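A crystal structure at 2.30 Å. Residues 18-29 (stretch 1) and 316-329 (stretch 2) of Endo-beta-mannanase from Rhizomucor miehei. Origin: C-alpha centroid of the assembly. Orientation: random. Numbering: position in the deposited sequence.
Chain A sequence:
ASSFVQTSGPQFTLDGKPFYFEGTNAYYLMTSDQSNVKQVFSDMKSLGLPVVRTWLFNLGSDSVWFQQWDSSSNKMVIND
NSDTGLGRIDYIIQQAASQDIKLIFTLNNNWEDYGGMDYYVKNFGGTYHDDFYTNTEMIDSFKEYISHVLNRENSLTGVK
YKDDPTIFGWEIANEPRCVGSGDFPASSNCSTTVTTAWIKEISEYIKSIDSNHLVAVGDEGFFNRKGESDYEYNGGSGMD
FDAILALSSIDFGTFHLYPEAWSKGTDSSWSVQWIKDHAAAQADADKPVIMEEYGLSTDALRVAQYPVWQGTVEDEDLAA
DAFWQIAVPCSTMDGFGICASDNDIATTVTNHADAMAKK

Stretch 1 18-29: PFYFEGTNAYYL
Stretch 2, residues 316-329: EDLAADAFWQIAVP

Backbone hydrogen bonding resumes beyond a cis peptide: the bond between Trp324 and Gln325 is cis, yet just beyond it Ile326 N donates to Asn25 O at 3.2 Å. Ahead of the cis bond the two strands run parallel, their axes 30° apart, with Glu22 opposite Asp321, Gly23 opposite Ala322 (CA-CA 4.2 Å) and Thr24 opposite Phe323. Extended backbones carry the ladder: Asp321 N to Phe21 O, 3.2 Å; Gly23 N to Asp321 O, 2.7 Å; and a weak Phe323 N to Gly23 O, 3.4 Å. Asn25 (chi1 m) grips Phe323 O twice, weakly, through N (3.1 Å) and ND2 (3.3 Å).

Glycine suits the tight spot at Gly23, where an ideal CB would lie 3.5 Å from Phe21 CE1. On that same face, the Phe21 ring (p, chi2 92°) lies flat against Ala320, whose CB sits 3.4 Å from the ring centroid. On the other face Phe323 (p, chi2 87°) receives Thr24 (t), CB 4.0 Å from its centroid.

Tyrosine hydroxyls fasten both ends. Tyr20 (m) donates from OH to Asp317 OD2 at 2.7 Å; Tyr28 (p) donates from OH to Ile326 O at 2.7 Å and accepts from Val328 N at 3.0 Å. The Tyr27 ring (p) and the six-membered ring of Trp324 (t) are nearly parallel, planes at 5°, but slid so far apart, centroids 5.6 Å, that they barely overlap.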

# COMPACT_ATOMS: atom_id res chain seq x y z
N PRO A 18 14.04 -16.81 4.47
CA PRO A 18 13.82 -15.37 4.48
C PRO A 18 13.52 -14.84 3.07
O PRO A 18 14.03 -15.37 2.08
CB PRO A 18 15.15 -14.81 5.00
CG PRO A 18 15.77 -15.94 5.76
CD PRO A 18 15.39 -17.16 4.98
N PHE A 19 12.70 -13.80 3.00
CA PHE A 19 12.17 -13.30 1.74
C PHE A 19 12.46 -11.80 1.58
O PHE A 19 11.74 -10.95 2.11
CB PHE A 19 10.66 -13.61 1.67
CG PHE A 19 10.02 -13.32 0.33
CD1 PHE A 19 10.70 -13.50 -0.87
CD2 PHE A 19 8.68 -12.91 0.28
CE1 PHE A 19 10.09 -13.24 -2.09
CE2 PHE A 19 8.06 -12.66 -0.93
CZ PHE A 19 8.76 -12.82 -2.12
N TYR A 20 13.55 -11.49 0.86
CA TYR A 20 13.88 -10.12 0.47
C TYR A 20 13.44 -9.94 -0.98
O TYR A 20 13.68 -10.81 -1.81
CB TYR A 20 15.39 -9.85 0.57
CG TYR A 20 15.95 -9.85 1.98
CD1 TYR A 20 15.94 -8.69 2.75
CD2 TYR A 20 16.50 -11.00 2.53
CE1 TYR A 20 16.45 -8.69 4.04
CE2 TYR A 20 17.02 -11.00 3.81
CZ TYR A 20 16.99 -9.84 4.57
OH TYR A 20 17.50 -9.85 5.84
N PHE A 21 12.79 -8.81 -1.27
CA PHE A 21 12.33 -8.56 -2.62
C PHE A 21 12.31 -7.08 -2.99
O PHE A 21 12.23 -6.21 -2.13
CB PHE A 21 10.95 -9.18 -2.86
CG PHE A 21 9.86 -8.63 -1.97
CD1 PHE A 21 9.09 -7.55 -2.39
CD2 PHE A 21 9.59 -9.20 -0.73
CE1 PHE A 21 8.07 -7.05 -1.59
CE2 PHE A 21 8.57 -8.71 0.07
CZ PHE A 21 7.82 -7.63 -0.36
N GLU A 22 12.40 -6.81 -4.29
CA GLU A 22 11.92 -5.56 -4.84
C GLU A 22 10.55 -5.86 -5.45
O GLU A 22 10.42 -6.79 -6.24
CB GLU A 22 12.87 -4.99 -5.90
CG GLU A 22 12.37 -3.70 -6.54
CD GLU A 22 13.20 -3.28 -7.74
OE1 GLU A 22 14.32 -3.81 -7.90
OE2 GLU A 22 12.74 -2.42 -8.52
N GLY A 23 9.54 -5.10 -5.05
CA GLY A 23 8.21 -5.25 -5.63
C GLY A 23 7.89 -4.03 -6.46
O GLY A 23 8.77 -3.22 -6.73
N THR A 24 6.64 -3.89 -6.88
CA THR A 24 6.21 -2.70 -7.61
C THR A 24 4.78 -2.30 -7.27
O THR A 24 4.09 -3.01 -6.54
CB THR A 24 6.40 -2.86 -9.14
OG1 THR A 24 6.15 -1.60 -9.77
CG2 THR A 24 5.45 -3.91 -9.72
N ASN A 25 4.36 -1.14 -7.77
CA ASN A 25 2.98 -0.68 -7.66
C ASN A 25 2.29 -0.69 -9.01
O ASN A 25 2.93 -0.48 -10.05
CB ASN A 25 2.90 0.72 -7.06
CG ASN A 25 3.11 0.74 -5.56
OD1 ASN A 25 2.14 0.83 -4.80
ND2 ASN A 25 4.36 0.66 -5.13
N ALA A 26 0.98 -0.96 -8.97
CA ALA A 26 0.09 -0.86 -10.12
C ALA A 26 -1.33 -0.71 -9.59
O ALA A 26 -2.17 -1.60 -9.75
CB ALA A 26 0.21 -2.07 -11.04
N TYR A 27 -1.59 0.44 -8.96
CA TYR A 27 -2.89 0.77 -8.40
C TYR A 27 -4.03 0.54 -9.40
O TYR A 27 -5.17 0.24 -9.01
CB TYR A 27 -2.90 2.23 -7.93
CG TYR A 27 -3.16 3.24 -9.03
CD1 TYR A 27 -4.46 3.68 -9.30
CD2 TYR A 27 -2.11 3.76 -9.80
CE1 TYR A 27 -4.70 4.59 -10.31
CE2 TYR A 27 -2.35 4.68 -10.81
CZ TYR A 27 -3.65 5.09 -11.06
OH TYR A 27 -3.92 6.01 -12.06
N TYR A 28 -3.70 0.68 -10.68
CA TYR A 28 -4.66 0.71 -11.78
C TYR A 28 -5.07 -0.67 -12.29
O TYR A 28 -5.74 -0.78 -13.32
CB TYR A 28 -4.09 1.53 -12.95
CG TYR A 28 -2.77 1.00 -13.48
CD1 TYR A 28 -2.73 0.12 -14.56
CD2 TYR A 28 -1.56 1.36 -12.88
CE1 TYR A 28 -1.53 -0.38 -15.03
CE2 TYR A 28 -0.35 0.86 -13.35
CZ TYR A 28 -0.34 -0.00 -14.43
OH TYR A 28 0.85 -0.49 -14.89
N LEU A 29 -4.67 -1.73 -11.57
CA LEU A 29 -5.04 -3.08 -11.98
C LEU A 29 -6.56 -3.27 -12.00
O LEU A 29 -7.11 -3.90 -12.91
CB LEU A 29 -4.35 -4.13 -11.11
CG LEU A 29 -2.98 -4.61 -11.62
CD1 LEU A 29 -2.25 -5.43 -10.56
CD2 LEU A 29 -3.10 -5.40 -12.91
N GLU A 316 21.48 -1.68 4.54
CA GLU A 316 20.75 -1.51 5.79
C GLU A 316 19.93 -2.75 6.13
O GLU A 316 19.38 -2.85 7.22
CB GLU A 316 19.84 -0.27 5.72
CG GLU A 316 20.55 1.08 5.77
CD GLU A 316 21.42 1.30 7.02
OE1 GLU A 316 21.04 0.84 8.12
OE2 GLU A 316 22.48 1.95 6.90
N ASP A 317 19.87 -3.69 5.18
CA ASP A 317 19.16 -4.97 5.34
C ASP A 317 17.64 -4.77 5.51
O ASP A 317 16.97 -5.49 6.27
CB ASP A 317 19.76 -5.77 6.51
CG ASP A 317 19.87 -7.25 6.21
OD1 ASP A 317 20.67 -7.62 5.33
OD2 ASP A 317 19.17 -8.04 6.88
N LEU A 318 17.11 -3.77 4.81
CA LEU A 318 15.69 -3.50 4.81
C LEU A 318 15.00 -4.68 4.15
O LEU A 318 15.50 -5.20 3.14
CB LEU A 318 15.37 -2.19 4.08
CG LEU A 318 13.96 -1.62 4.26
CD1 LEU A 318 13.76 -1.00 5.63
CD2 LEU A 318 13.64 -0.60 3.18
N ALA A 319 13.86 -5.08 4.72
CA ALA A 319 13.16 -6.31 4.29
C ALA A 319 12.81 -6.30 2.81
O ALA A 319 13.05 -7.28 2.11
CB ALA A 319 11.92 -6.54 5.14
N ALA A 320 12.26 -5.18 2.34
CA ALA A 320 11.86 -5.07 0.94
C ALA A 320 11.53 -3.64 0.54
O ALA A 320 11.40 -2.76 1.40
CB ALA A 320 10.66 -5.96 0.67
N ASP A 321 11.38 -3.43 -0.76
CA ASP A 321 10.99 -2.13 -1.29
C ASP A 321 10.18 -2.32 -2.56
O ASP A 321 10.37 -3.30 -3.28
CB ASP A 321 12.22 -1.29 -1.59
CG ASP A 321 13.17 -1.99 -2.55
OD1 ASP A 321 13.05 -1.78 -3.78
OD2 ASP A 321 14.00 -2.79 -2.07
N ALA A 322 9.29 -1.38 -2.84
CA ALA A 322 8.46 -1.42 -4.04
C ALA A 322 8.40 -0.04 -4.67
O ALA A 322 7.99 0.93 -4.03
CB ALA A 322 7.06 -1.94 -3.72
N PHE A 323 8.82 0.04 -5.93
CA PHE A 323 8.87 1.31 -6.63
C PHE A 323 7.53 1.68 -7.21
O PHE A 323 6.70 0.81 -7.51
CB PHE A 323 9.94 1.32 -7.73
CG PHE A 323 9.55 0.57 -8.97
CD1 PHE A 323 8.84 1.20 -9.98
CD2 PHE A 323 9.92 -0.75 -9.13
CE1 PHE A 323 8.50 0.51 -11.13
CE2 PHE A 323 9.59 -1.45 -10.28
CZ PHE A 323 8.87 -0.82 -11.29
N TRP A 324 7.34 2.98 -7.38
CA TRP A 324 6.16 3.51 -8.02
C TRP A 324 6.62 4.17 -9.29
O TRP A 324 7.39 5.12 -9.24
CB TRP A 324 5.48 4.50 -7.08
CG TRP A 324 4.26 5.17 -7.67
CD1 TRP A 324 4.22 6.15 -8.65
CD2 TRP A 324 2.84 4.94 -7.31
NE1 TRP A 324 2.93 6.52 -8.92
CE2 TRP A 324 2.06 5.83 -8.16
CE3 TRP A 324 2.18 4.11 -6.42
CZ2 TRP A 324 0.66 5.87 -8.10
CZ3 TRP A 324 0.78 4.16 -6.37
CH2 TRP A 324 0.04 5.02 -7.19
N GLN A 325 6.17 3.68 -10.45
CA GLN A 325 5.27 2.53 -10.58
C GLN A 325 5.49 1.88 -11.94
O GLN A 325 5.97 2.54 -12.86
CB GLN A 325 3.81 2.96 -10.45
CG GLN A 325 3.33 3.89 -11.56
CD GLN A 325 1.88 4.31 -11.36
OE1 GLN A 325 1.05 3.53 -10.88
NE2 GLN A 325 1.57 5.54 -11.73
N ILE A 326 5.13 0.61 -12.07
CA ILE A 326 5.22 -0.05 -13.37
C ILE A 326 4.13 0.44 -14.33
O ILE A 326 3.00 0.73 -13.92
CB ILE A 326 5.25 -1.60 -13.26
CG1 ILE A 326 5.77 -2.22 -14.58
CG2 ILE A 326 3.90 -2.15 -12.84
CD1 ILE A 326 5.90 -3.73 -14.56
N ALA A 327 4.48 0.54 -15.61
CA ALA A 327 3.59 1.11 -16.61
C ALA A 327 3.21 0.13 -17.70
O ALA A 327 4.03 -0.22 -18.54
CB ALA A 327 4.21 2.36 -17.22
N VAL A 328 1.96 -0.32 -17.67
CA VAL A 328 1.36 -1.08 -18.76
C VAL A 328 -0.02 -0.49 -19.03
O VAL A 328 -0.85 -0.42 -18.11
CB VAL A 328 1.23 -2.58 -18.41
N PRO A 329 -0.28 -0.04 -20.27
CA PRO A 329 0.63 0.00 -21.42
C PRO A 329 1.79 0.97 -21.17
O PRO A 329 1.66 1.87 -20.34
CB PRO A 329 -0.26 0.53 -22.56
CG PRO A 329 -1.34 1.30 -21.87
CD PRO A 329 -1.60 0.54 -20.60
O HOH W 1 -0.99 7.37 -13.10